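Inorganic pyrophosphatase (Anaplasma phagocytophilum, PDB 3LD3) probably catalyses the magnesium-dependent hydrolysis of inorganic pyrophosphate to two phosphate ions, working as a homohexamer. Local coordinates at residues 134-137 and 138-141. Residues are numbered along the deposited sequence; the frame is centred on the assembly and turned at random.
Sequences KVDQ and YYGN
D136 and Y138 are joined by an Asx turn, in which the aspartate carboxylate reaches forward to the amide two residues on, in the loop between strand 122-131 and helix 150-162, away from the predicted substrate and magnesium sites. OD1 of D136 accepts the backbone N of Y138 at 2.9 Å, nearly straight at 164°, though the N-H comes in from above the carboxylate plane. CG of D136 stands anti to its own N (chi1 -165°), which carries the carboxylate alongside Y138. A second, overlapping turn follows: O of Q137 takes the N-H of G140 at 3.0 Å, and the backbone angles of Y138 and Y139 make this a type I beta turn.

Van der Waals contact adds to these bonds. As OD1 of D136 reaches for the amide, it also comes within 3.2 Å of the methylene CB of Y138. Within the turn, the ring of Y138 sets CD2 3.6 Å above the centre of one face of the Y139 ring, edge against face.

OD2 of D136 forms a salt bridge with NE of R98, which both tyrosine side chains also touch; F66 of a second subunit packs on D136 and P149 of a third on Y138. The carboxylate thus ties the turn to R98 of its own chain, and this pairing probably keeps it ionised.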
ATOM      1  N   LYS A 134       8.849  26.324   0.533  1.00 11.01           N
ATOM      2  CA  LYS A 134       8.060  26.327   1.778  1.00 12.57           C
ATOM      3  C   LYS A 134       7.323  25.013   1.982  1.00 12.18           C
ATOM      4  O   LYS A 134       6.885  24.685   3.088  1.00 12.48           O
ATOM      5  CB  LYS A 134       7.064  27.497   1.773  1.00 14.88           C
ATOM      6  CG  LYS A 134       6.051  27.426   0.601  1.00 20.15           C
ATOM      7  CD  LYS A 134       5.270  28.713   0.378  1.00 26.18           C
ATOM      8  CE  LYS A 134       4.471  28.601  -0.933  1.00 29.73           C
ATOM      9  NZ  LYS A 134       3.038  28.921  -0.699  1.00 32.65           N
ATOM     10  N   VAL A 135       7.185  24.263   0.899  1.00  9.56           N
ATOM     11  CA  VAL A 135       6.527  22.952   0.924  1.00  9.42           C
ATOM     12  C   VAL A 135       7.537  21.833   1.194  1.00  8.99           C
ATOM     13  O   VAL A 135       7.243  20.902   1.958  1.00  8.12           O
ATOM     14  CB  VAL A 135       5.753  22.698  -0.411  1.00  8.79           C
ATOM     15  CG1 VAL A 135       5.139  21.286  -0.452  1.00  7.84           C
ATOM     16  CG2 VAL A 135       4.681  23.762  -0.610  1.00  9.72           C
ATOM     17  N   ASP A 136       8.727  21.917   0.572  1.00  8.57           N
ATOM     18  CA  ASP A 136       9.795  20.955   0.884  1.00  9.01           C
ATOM     19  C   ASP A 136      11.115  21.568   0.464  1.00  9.88           C
ATOM     20  O   ASP A 136      11.247  21.932  -0.694  1.00 11.51           O
ATOM     21  CB  ASP A 136       9.575  19.648   0.137  1.00  8.34           C
ATOM     22  CG  ASP A 136      10.417  18.495   0.658  1.00  8.22           C
ATOM     23  OD1 ASP A 136      11.417  18.730   1.361  1.00 10.23           O
ATOM     24  OD2 ASP A 136      10.092  17.321   0.310  1.00  9.69           O
ATOM     25  N   GLN A 137      12.076  21.662   1.376  1.00  9.49           N
ATOM     26  CA  GLN A 137      13.404  22.197   1.005  1.00  9.97           C
ATOM     27  C   GLN A 137      14.298  21.171   0.326  1.00  9.86           C
ATOM     28  O   GLN A 137      15.379  21.513  -0.159  1.00  9.36           O
ATOM     29  CB  GLN A 137      14.134  22.742   2.213  1.00  9.80           C
ATOM     30  CG  GLN A 137      13.493  23.953   2.826  1.00 12.76           C
ATOM     31  CD  GLN A 137      14.449  24.703   3.723  1.00 13.94           C
ATOM     32  OE1 GLN A 137      15.575  24.269   3.951  1.00 15.13           O
ATOM     33  NE2 GLN A 137      14.021  25.850   4.205  1.00 11.97           N
ATOM     34  N   TYR A 138      13.876  19.911   0.286  1.00  9.72           N
ATOM     35  CA  TYR A 138      14.670  18.858  -0.359  1.00  9.90           C
ATOM     36  C   TYR A 138      15.179  19.204  -1.762  1.00 10.15           C
ATOM     37  O   TYR A 138      16.332  18.882  -2.105  1.00  9.71           O
ATOM     38  CB  TYR A 138      13.852  17.570  -0.444  1.00  9.78           C
ATOM     39  CG  TYR A 138      14.629  16.349  -0.869  1.00 10.97           C
ATOM     40  CD1 TYR A 138      15.335  15.603   0.066  1.00 12.43           C
ATOM     41  CD2 TYR A 138      14.619  15.908  -2.194  1.00 14.30           C
ATOM     42  CE1 TYR A 138      16.052  14.444  -0.312  1.00 14.22           C
ATOM     43  CE2 TYR A 138      15.347  14.770  -2.577  1.00 15.79           C
ATOM     44  CZ  TYR A 138      16.037  14.038  -1.625  1.00 16.02           C
ATOM     45  OH  TYR A 138      16.757  12.893  -1.963  1.00 16.41           O
ATOM     46  N   TYR A 139      14.337  19.854  -2.570  1.00  9.46           N
ATOM     47  CA  TYR A 139      14.668  20.135  -3.974  1.00  9.51           C
ATOM     48  C   TYR A 139      15.207  21.536  -4.170  1.00 10.06           C
ATOM     49  O   TYR A 139      15.200  22.042  -5.282  1.00 11.07           O
ATOM     50  CB  TYR A 139      13.439  19.937  -4.855  1.00  9.48           C
ATOM     51  CG  TYR A 139      12.872  18.524  -4.772  1.00  8.02           C
ATOM     52  CD1 TYR A 139      13.362  17.509  -5.589  1.00  8.89           C
ATOM     53  CD2 TYR A 139      11.877  18.203  -3.878  1.00  8.70           C
ATOM     54  CE1 TYR A 139      12.854  16.228  -5.505  1.00 11.17           C
ATOM     55  CE2 TYR A 139      11.363  16.908  -3.791  1.00  9.65           C
ATOM     56  CZ  TYR A 139      11.854  15.940  -4.608  1.00  9.74           C
ATOM     57  OH  TYR A 139      11.365  14.644  -4.538  1.00  9.13           O
ATOM     58  N   GLY A 140      15.693  22.144  -3.101  1.00 10.22           N
ATOM     59  CA  GLY A 140      16.217  23.515  -3.160  1.00  9.91           C
ATOM     60  C   GLY A 140      17.293  23.800  -4.173  1.00 11.20           C
ATOM     61  O   GLY A 140      17.378  24.916  -4.681  1.00 12.01           O
ATOM     62  N   ASN A 141      18.140  22.816  -4.429  1.00 10.97           N
ATOM     63  CA  ASN A 141      19.228  22.975  -5.391  1.00 12.50           C
ATOM     64  C   ASN A 141      18.864  22.436  -6.762  1.00 12.66           C
ATOM     65  O   ASN A 141      19.733  22.362  -7.635  1.00 13.60           O
ATOM     66  CB  ASN A 141      20.533  22.343  -4.862  1.00 12.51           C
ATOM     67  CG  ASN A 141      21.150  23.130  -3.712  1.00 12.81           C
ATOM     68  OD1 ASN A 141      21.035  24.353  -3.659  1.00 14.08           O
ATOM     69  ND2 ASN A 141      21.867  22.440  -2.825  1.00 11.00           N
TER